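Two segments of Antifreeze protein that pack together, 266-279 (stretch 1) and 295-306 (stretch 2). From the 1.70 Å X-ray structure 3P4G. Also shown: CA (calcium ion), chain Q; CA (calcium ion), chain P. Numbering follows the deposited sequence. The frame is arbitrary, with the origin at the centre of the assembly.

Stretch 1 266-279: ELHGTVAGNEGDDS
Stretch 2 295-306: DLRNRVANFEHI

Repeat proteins often build one coil upon the next, so that neighbouring turns share an apolar core while metal ions organise the polar loops at the edge. Two segments of this antifreeze protein, 266-279 and 295-306, illustrate the principle, burying 751 Å² between them. Both run the same way, and the nearest CA pairs advance together: L267 CA lies 7.6 Å from L296 CA, V271 CA 6.5 Å from V300 CA, D278 CA 5.4 Å from E304 CA, and S279 CA 4.6 Å from H305 CA, so the segments converge as they proceed.

Stretch 2 opens in a helix, with R299 N bonded to D295 O at 3.0 Å and V300 N to L296 O at 3.2 Å. Stretch 1 has a short strand at 270-272 in otherwise loop conformation, bending at H268 (phi/psi -105/-18) and G273 (-74/-28), then turning at N274 (58/-157) and G276 (107/-177). L296 (chi1 t, chi2 p) brings CD1 to 4.3 Å from CD2 of L267, which has the same rotamer and directs its CA-to-CB bond toward stretch 2. D295, R297 and N298 stay out of contact.

R299 has the largest covered area of any residue here. Its side chain (t, t, m, chi4 120°) lies along the backbone of L267 to G269, where carbonyl oxygens present partial negative charge to the guanidinium. NH1 comes to 2.9 Å from L267 O, and H268 O lies over one face of the group. The aliphatic part is useful too: R299 CD packs 3.8 Å from L267 CG. Water 1 joins the backbones, accepting from V271 N (3.0 Å) and donating to R299 O (2.7 Å).

V300 (chi1 m) continues the core, its CG1 lying 3.7 Å from L267 CD2 and 3.9 Å from V271 CG2. A type I turn from V300 to F303, closed by F303 N to V300 O at 3.0 Å, then redirects the chain. Within it N302 (chi1 p) points its CB toward the backbone of V271 to G273.

The ring of F303 (chi1 -82°, chi2 82°) receives V271 CG2 at 3.8 Å from CE1. G273 CA lies over its face, 4.2 Å from the centroid in a CH-pi contact. The absence of a side chain at G273 matters locally: a CB would fall 2.6 Å from D278 CB.

E304 (m, p, chi3 15°) links the two segments through a metal. Its OE1 and OE2 bind the chain Q calcium at 2.6 and 2.5 Å, alongside N274 O (2.4 Å), G276 O (2.3 Å), D278 OD2 (2.4 Å) and two waters. The ion thereby offsets the crowding of these oxygens, while OE1 also accepts from D278 N at 2.8 Å. D278 (chi1 m, chi2 -67°) turns OD1 to the chain P calcium at 2.3 Å.

H305 begins the strand that pairs in parallel with S279. Its N donates to D278 O at 3.0 Å, and S279 CA makes a CA-H...O contact of 3.4 Å with H305 O. The imidazole (chi1 m, chi2 -82°) shares a sheet face with the S279 side chain, and its NE2 donates to D277 OD1 at 2.8 Å, near the ring plane. I306 points away.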

ATOM      1  N   GLU A 266     -13.892 -21.659  -0.708  1.00 12.53           N
ATOM      2  CA  GLU A 266     -15.054 -21.588  -1.590  1.00 12.23           C
ATOM      3  C   GLU A 266     -14.842 -20.572  -2.691  1.00 12.36           C
ATOM      4  O   GLU A 266     -14.242 -19.516  -2.475  1.00 12.92           O
ATOM      5  CB  GLU A 266     -16.312 -21.191  -0.790  1.00 12.88           C
ATOM      6  CG  GLU A 266     -16.785 -22.276   0.142  1.00 14.85           C
ATOM      7  CD  GLU A 266     -17.833 -21.808   1.126  1.00 23.29           C
ATOM      8  OE1 GLU A 266     -18.635 -20.921   0.798  1.00 21.22           O
ATOM      9  OE2 GLU A 266     -17.841 -22.365   2.230  1.00 24.72           O
ATOM     10  N   LEU A 267     -15.366 -20.885  -3.876  1.00 11.95           N
ATOM     11  CA  LEU A 267     -15.267 -19.980  -5.008  1.00 11.07           C
ATOM     12  C   LEU A 267     -16.657 -19.730  -5.601  1.00 12.30           C
ATOM     13  O   LEU A 267     -17.193 -20.577  -6.351  1.00 11.58           O
ATOM     14  CB  LEU A 267     -14.303 -20.541  -6.101  1.00 11.48           C
ATOM     15  CG  LEU A 267     -14.168 -19.620  -7.305  1.00 10.46           C
ATOM     16  CD1 LEU A 267     -13.470 -18.276  -6.865  1.00 11.10           C
ATOM     17  CD2 LEU A 267     -13.345 -20.314  -8.417  1.00 14.10           C
ATOM     18  N   HIS A 268     -17.246 -18.596  -5.224  1.00 11.78           N
ATOM     19  CA  HIS A 268     -18.578 -18.244  -5.739  1.00 13.24           C
ATOM     20  C   HIS A 268     -18.522 -17.160  -6.799  1.00 12.07           C
ATOM     21  O   HIS A 268     -19.513 -16.979  -7.540  1.00 14.36           O
ATOM     22  CB  HIS A 268     -19.505 -17.825  -4.604  1.00 13.84           C
ATOM     23  CG  HIS A 268     -19.645 -18.876  -3.555  1.00 16.98           C
ATOM     24  ND1 HIS A 268     -20.434 -19.990  -3.723  1.00 21.60           N
ATOM     25  CD2 HIS A 268     -19.041 -19.022  -2.352  1.00 16.82           C
ATOM     26  CE1 HIS A 268     -20.346 -20.764  -2.654  1.00 21.56           C
ATOM     27  NE2 HIS A 268     -19.505 -20.201  -1.808  1.00 21.18           N
ATOM     28  N   GLY A 269     -17.404 -16.431  -6.843  1.00 11.77           N
ATOM     29  CA  GLY A 269     -17.317 -15.206  -7.662  1.00 10.29           C
ATOM     30  C   GLY A 269     -16.908 -15.433  -9.096  1.00 12.06           C
ATOM     31  O   GLY A 269     -16.769 -16.569  -9.526  1.00 11.79           O
ATOM     32  N   THR A 270     -16.765 -14.344  -9.844  1.00 11.18           N
ATOM     33  CA  THR A 270     -16.405 -14.424 -11.285  1.00 12.48           C
ATOM     34  C   THR A 270     -14.881 -14.451 -11.404  1.00 11.16           C
ATOM     35  O   THR A 270     -14.180 -13.611 -10.795  1.00 11.27           O
ATOM     36  CB  THR A 270     -17.001 -13.209 -12.052  1.00 12.40           C
ATOM     37  OG1 THR A 270     -18.434 -13.314 -12.009  1.00 13.52           O
ATOM     38  CG2 THR A 270     -16.520 -13.132 -13.583  1.00 16.56           C
ATOM     39  N   VAL A 271     -14.365 -15.391 -12.184  1.00  9.94           N
ATOM     40  CA  VAL A 271     -12.901 -15.518 -12.337  1.00  9.46           C
ATOM     41  C   VAL A 271     -12.565 -15.655 -13.815  1.00  9.34           C
ATOM     42  O   VAL A 271     -13.261 -16.366 -14.562  1.00 10.17           O
ATOM     43  CB  VAL A 271     -12.274 -16.716 -11.538  1.00 10.05           C
ATOM     44  CG1 VAL A 271     -12.444 -16.515 -10.044  1.00  9.82           C
ATOM     45  CG2 VAL A 271     -12.880 -18.112 -11.966  1.00 10.57           C
ATOM     46  N   ALA A 272     -11.531 -14.934 -14.236  1.00  9.29           N
ATOM     47  CA  ALA A 272     -11.098 -14.954 -15.657  1.00 10.17           C
ATOM     48  C   ALA A 272      -9.608 -14.993 -15.793  1.00 10.30           C
ATOM     49  O   ALA A 272      -8.882 -14.202 -15.174  1.00 10.61           O
ATOM     50  CB  ALA A 272     -11.670 -13.744 -16.424  1.00 11.39           C
ATOM     51  N   GLY A 273      -9.135 -15.922 -16.607  1.00 10.00           N
ATOM     52  CA  GLY A 273      -7.705 -15.959 -16.974  1.00  9.40           C
ATOM     53  C   GLY A 273      -7.371 -14.837 -17.972  1.00  9.44           C
ATOM     54  O   GLY A 273      -6.202 -14.345 -17.994  1.00  8.76           O
ATOM     55  N   ASN A 274      -8.404 -14.446 -18.754  1.00 10.55           N
ATOM     56  CA  ASN A 274      -8.281 -13.519 -19.885  1.00  9.83           C
ATOM     57  C   ASN A 274      -7.261 -14.098 -20.882  1.00 10.19           C
ATOM     58  O   ASN A 274      -7.060 -15.328 -20.907  1.00 11.74           O
ATOM     59  CB  ASN A 274      -7.878 -12.108 -19.382  1.00  9.68           C
ATOM     60  CG  ASN A 274      -8.922 -11.521 -18.426  1.00 10.74           C
ATOM     61  OD1 ASN A 274      -8.578 -11.140 -17.339  1.00  9.49           O
ATOM     62  ND2 ASN A 274     -10.207 -11.467 -18.847  1.00  9.64           N
ATOM     63  N   GLU A 275      -6.649 -13.253 -21.706  1.00 10.22           N
ATOM     64  CA  GLU A 275      -5.720 -13.767 -22.731  1.00 10.53           C
ATOM     65  C   GLU A 275      -4.550 -14.431 -22.029  1.00  9.81           C
ATOM     66  O   GLU A 275      -4.197 -14.019 -20.941  1.00  9.74           O
ATOM     67  CB  GLU A 275      -5.174 -12.623 -23.610  1.00 12.18           C
ATOM     68  CG  GLU A 275      -6.262 -11.881 -24.414  1.00 16.17           C
ATOM     69  CD  GLU A 275      -7.006 -10.725 -23.656  1.00 22.34           C
ATOM     70  OE1 GLU A 275      -6.979 -10.565 -22.402  1.00 14.62           O
ATOM     71  OE2 GLU A 275      -7.672  -9.947 -24.374  1.00 26.45           O
ATOM     72  N   GLY A 276      -3.935 -15.389 -22.708  1.00  9.29           N
ATOM     73  CA  GLY A 276      -2.695 -16.019 -22.213  1.00  9.32           C
ATOM     74  C   GLY A 276      -3.016 -17.414 -21.719  1.00 10.50           C
ATOM     75  O   GLY A 276      -4.187 -17.902 -21.772  1.00  8.68           O
ATOM     76  N   ASP A 277      -1.981 -18.058 -21.188  1.00  9.73           N
ATOM     77  CA  ASP A 277      -2.022 -19.464 -20.767  1.00  9.27           C
ATOM     78  C   ASP A 277      -2.210 -19.464 -19.270  1.00  9.15           C
ATOM     79  O   ASP A 277      -1.278 -19.182 -18.509  1.00  7.57           O
ATOM     80  CB  ASP A 277      -0.697 -20.113 -21.147  1.00  8.54           C
ATOM     81  CG  ASP A 277      -0.713 -21.597 -20.969  1.00  8.03           C
ATOM     82  OD1 ASP A 277      -1.706 -22.213 -21.414  1.00  9.59           O
ATOM     83  OD2 ASP A 277       0.277 -22.142 -20.423  1.00 13.06           O
ATOM     84  N   ASP A 278      -3.458 -19.665 -18.858  1.00  7.55           N
ATOM     85  CA  ASP A 278      -3.855 -19.403 -17.476  1.00  7.34           C
ATOM     86  C   ASP A 278      -4.222 -20.696 -16.725  1.00  7.35           C
ATOM     87  O   ASP A 278      -4.884 -21.617 -17.280  1.00  8.06           O
ATOM     88  CB  ASP A 278      -5.003 -18.409 -17.472  1.00  7.23           C
ATOM     89  CG  ASP A 278      -4.622 -17.091 -18.157  1.00  8.72           C
ATOM     90  OD1 ASP A 278      -3.752 -16.349 -17.634  1.00  7.87           O
ATOM     91  OD2 ASP A 278      -5.170 -16.819 -19.241  1.00  8.89           O
ATOM     92  N   SER A 279      -3.833 -20.713 -15.439  1.00  7.12           N
ATOM     93  CA  SER A 279      -3.983 -21.855 -14.533  1.00  7.27           C
ATOM     94  C   SER A 279      -4.752 -21.501 -13.285  1.00  7.78           C
ATOM     95  O   SER A 279      -4.592 -20.406 -12.729  1.00  7.76           O
ATOM     96  CB  SER A 279      -2.602 -22.403 -14.077  1.00  7.26           C
ATOM     97  OG  SER A 279      -1.776 -22.765 -15.186  1.00  8.70           O
ATOM     98  N   ASP A 295     -22.336 -25.179 -11.919  1.00 21.00           N
ATOM     99  CA  ASP A 295     -22.035 -23.749 -11.729  1.00 21.49           C
ATOM    100  C   ASP A 295     -20.539 -23.472 -11.522  1.00 18.92           C
ATOM    101  O   ASP A 295     -19.999 -22.555 -12.128  1.00 18.04           O
ATOM    102  CB  ASP A 295     -22.827 -23.166 -10.562  1.00 22.19           C
ATOM    103  CG  ASP A 295     -24.328 -23.071 -10.873  1.00 29.28           C
ATOM    104  OD1 ASP A 295     -24.688 -23.003 -12.078  1.00 33.56           O
ATOM    105  OD2 ASP A 295     -25.162 -23.059  -9.929  1.00 35.08           O
ATOM    106  N   LEU A 296     -19.891 -24.283 -10.686  1.00 18.46           N
ATOM    107  CA  LEU A 296     -18.425 -24.198 -10.466  1.00 16.76           C
ATOM    108  C   LEU A 296     -17.668 -24.462 -11.761  1.00 16.11           C
ATOM    109  O   LEU A 296     -16.815 -23.677 -12.158  1.00 14.01           O
ATOM    110  CB  LEU A 296     -17.970 -25.175  -9.357  1.00 18.17           C
ATOM    111  CG  LEU A 296     -16.466 -25.131  -9.005  1.00 17.33           C
ATOM    112  CD1 LEU A 296     -15.914 -23.701  -8.581  1.00 17.32           C
ATOM    113  CD2 LEU A 296     -16.122 -26.243  -7.971  1.00 14.65           C
ATOM    114  N   ARG A 297     -17.996 -25.558 -12.447  1.00 15.41           N
ATOM    115  CA  ARG A 297     -17.327 -25.854 -13.737  1.00 15.01           C
ATOM    116  C   ARG A 297     -17.489 -24.721 -14.763  1.00 14.85           C
ATOM    117  O   ARG A 297     -16.529 -24.375 -15.480  1.00 15.16           O
ATOM    118  CB  ARG A 297     -17.881 -27.168 -14.312  1.00 17.54           C
ATOM    119  CG  ARG A 297     -17.642 -28.383 -13.446  1.00 15.57           C
ATOM    120  CD  ARG A 297     -17.756 -29.673 -14.291  1.00 20.37           C
ATOM    121  NE  ARG A 297     -19.062 -29.825 -14.938  1.00 19.58           N
ATOM    122  CZ  ARG A 297     -20.145 -30.265 -14.313  1.00 20.80           C
ATOM    123  NH1 ARG A 297     -20.099 -30.581 -13.012  1.00 19.78           N
ATOM    124  NH2 ARG A 297     -21.279 -30.403 -14.984  1.00 23.60           N
ATOM    125  N   ASN A 298     -18.679 -24.129 -14.835  1.00 15.12           N
ATOM    126  CA  ASN A 298     -18.926 -23.048 -15.794  1.00 15.34           C
ATOM    127  C   ASN A 298     -18.122 -21.784 -15.433  1.00 13.89           C
ATOM    128  O   ASN A 298     -17.618 -21.104 -16.309  1.00 14.07           O
ATOM    129  CB  ASN A 298     -20.418 -22.713 -15.863  1.00 17.48           C
ATOM    130  CG  ASN A 298     -21.249 -23.835 -16.527  1.00 20.65           C
ATOM    131  OD1 ASN A 298     -20.692 -24.777 -17.104  1.00 23.92           O
ATOM    132  ND2 ASN A 298     -22.584 -23.733 -16.438  1.00 26.02           N
ATOM    133  N   ARG A 299     -18.027 -21.490 -14.135  1.00 14.01           N
ATOM    134  CA  ARG A 299     -17.286 -20.307 -13.598  1.00 13.92           C
ATOM    135  C   ARG A 299     -15.802 -20.348 -14.003  1.00 12.41           C
ATOM    136  O   ARG A 299     -15.178 -19.283 -14.274  1.00 12.20           O
ATOM    137  CB  ARG A 299     -17.447 -20.354 -12.051  1.00 14.77           C
ATOM    138  CG  ARG A 299     -16.570 -19.454 -11.153  1.00 15.75           C
ATOM    139  CD  ARG A 299     -17.110 -19.417  -9.669  1.00 17.37           C
ATOM    140  NE  ARG A 299     -18.566 -19.232  -9.681  1.00 18.34           N
ATOM    141  CZ  ARG A 299     -19.453 -20.066  -9.181  1.00 18.39           C
ATOM    142  NH1 ARG A 299     -19.091 -21.159  -8.476  1.00 17.48           N
ATOM    143  NH2 ARG A 299     -20.744 -19.763  -9.304  1.00 24.35           N
ATOM    144  N   VAL A 300     -15.245 -21.567 -14.024  1.00 11.86           N
ATOM    145  CA  VAL A 300     -13.774 -21.723 -14.217  1.00 10.35           C
ATOM    146  C   VAL A 300     -13.381 -22.232 -15.591  1.00 11.09           C
ATOM    147  O   VAL A 300     -12.182 -22.392 -15.856  1.00  9.52           O
ATOM    148  CB  VAL A 300     -13.098 -22.614 -13.103  1.00 10.41           C
ATOM    149  CG1 VAL A 300     -13.330 -21.988 -11.708  1.00 12.07           C
ATOM    150  CG2 VAL A 300     -13.586 -24.083 -13.191  1.00 10.10           C
ATOM    151  N   ALA A 301     -14.381 -22.506 -16.428  1.00 12.57           N
ATOM    152  CA  ALA A 301     -14.163 -23.081 -17.754  1.00 13.11           C
ATOM    153  C   ALA A 301     -13.283 -22.265 -18.673  1.00 13.12           C
ATOM    154  O   ALA A 301     -12.685 -22.830 -19.601  1.00 13.33           O
ATOM    155  CB  ALA A 301     -15.487 -23.347 -18.434  1.00 13.15           C
ATOM    156  N   ASN A 302     -13.176 -20.962 -18.425  1.00 12.41           N
ATOM    157  CA  ASN A 302     -12.346 -20.114 -19.263  1.00 13.08           C
ATOM    158  C   ASN A 302     -10.824 -20.387 -19.049  1.00 11.29           C
ATOM    159  O   ASN A 302     -10.019 -20.076 -19.930  1.00 10.55           O
ATOM    160  CB  ASN A 302     -12.707 -18.647 -19.055  1.00 12.57           C
ATOM    161  CG  ASN A 302     -12.405 -18.171 -17.644  1.00 13.16           C
ATOM    162  OD1 ASN A 302     -13.263 -18.259 -16.715  1.00 13.22           O
ATOM    163  ND2 ASN A 302     -11.199 -17.739 -17.450  1.00  8.73           N
ATOM    164  N   PHE A 303     -10.481 -21.052 -17.931  1.00 10.56           N
ATOM    165  CA  PHE A 303      -9.068 -21.355 -17.627  1.00  9.64           C
ATOM    166  C   PHE A 303      -8.532 -22.500 -18.475  1.00  9.48           C
ATOM    167  O   PHE A 303      -9.198 -23.526 -18.620  1.00  9.19           O
ATOM    168  CB  PHE A 303      -8.862 -21.672 -16.164  1.00 10.03           C
ATOM    169  CG  PHE A 303      -8.752 -20.442 -15.318  1.00  8.73           C
ATOM    170  CD1 PHE A 303      -9.911 -19.774 -14.892  1.00  9.06           C
ATOM    171  CD2 PHE A 303      -7.474 -19.935 -14.959  1.00  9.64           C
ATOM    172  CE1 PHE A 303      -9.789 -18.555 -14.124  1.00  8.65           C
ATOM    173  CE2 PHE A 303      -7.337 -18.757 -14.195  1.00  9.57           C
ATOM    174  CZ  PHE A 303      -8.495 -18.074 -13.772  1.00  7.42           C
ATOM    175  N   GLU A 304      -7.324 -22.310 -19.021  1.00  8.59           N
ATOM    176  CA  GLU A 304      -6.700 -23.379 -19.812  1.00  9.30           C
ATOM    177  C   GLU A 304      -6.327 -24.619 -18.965  1.00  9.71           C
ATOM    178  O   GLU A 304      -6.389 -25.759 -19.452  1.00  9.92           O
ATOM    179  CB  GLU A 304      -5.502 -22.852 -20.594  1.00  9.81           C
ATOM    180  CG  GLU A 304      -5.887 -21.918 -21.715  1.00 12.02           C
ATOM    181  CD  GLU A 304      -6.217 -20.491 -21.311  1.00 11.79           C
ATOM    182  OE1 GLU A 304      -5.902 -20.028 -20.173  1.00 10.51           O
ATOM    183  OE2 GLU A 304      -6.746 -19.798 -22.197  1.00 12.22           O
ATOM    184  N   HIS A 305      -5.933 -24.407 -17.722  1.00  8.53           N
ATOM    185  CA  HIS A 305      -5.476 -25.502 -16.891  1.00  8.77           C
ATOM    186  C   HIS A 305      -6.180 -25.439 -15.573  1.00  8.57           C
ATOM    187  O   HIS A 305      -6.208 -24.390 -14.949  1.00  9.50           O
ATOM    188  CB  HIS A 305      -3.964 -25.423 -16.663  1.00  9.05           C
ATOM    189  CG  HIS A 305      -3.200 -25.204 -17.928  1.00  8.79           C
ATOM    190  ND1 HIS A 305      -2.882 -26.234 -18.789  1.00  8.79           N
ATOM    191  CD2 HIS A 305      -2.831 -24.061 -18.552  1.00  9.62           C
ATOM    192  CE1 HIS A 305      -2.269 -25.734 -19.850  1.00 11.08           C
ATOM    193  NE2 HIS A 305      -2.217 -24.416 -19.729  1.00 10.95           N
ATOM    194  N   ILE A 306      -6.646 -26.583 -15.099  1.00  8.92           N
ATOM    195  CA  ILE A 306      -7.474 -26.596 -13.892  1.00  9.13           C
ATOM    196  C   ILE A 306      -7.085 -27.785 -13.042  1.00 10.60           C
ATOM    197  O   ILE A 306      -7.212 -28.933 -13.478  1.00 11.85           O
ATOM    198  CB  ILE A 306      -9.021 -26.649 -14.158  1.00  9.43           C
ATOM    199  CG1 ILE A 306      -9.455 -25.530 -15.112  1.00  9.53           C
ATOM    200  CG2 ILE A 306      -9.808 -26.584 -12.806  1.00 10.73           C
ATOM    201  CD1 ILE A 306     -10.981 -25.685 -15.590  1.00 11.05           C
TER
HETATM  202 CA    CA Q 413      -6.403 -17.600 -21.085  1.00  3.44          CA
HETATM  203 CA    CA P 412      -3.990 -14.239 -18.595  1.00  3.51          CA
HETATM  204  O   HOH W   1     -16.378 -16.887 -13.847  1.00  2.48           O
HETATM  205  O   HOH W   2      -8.454 -17.804 -19.854  1.00  4.84           O
HETATM  206  O   HOH W   3      -7.059 -16.999 -23.397  1.00  8.48           O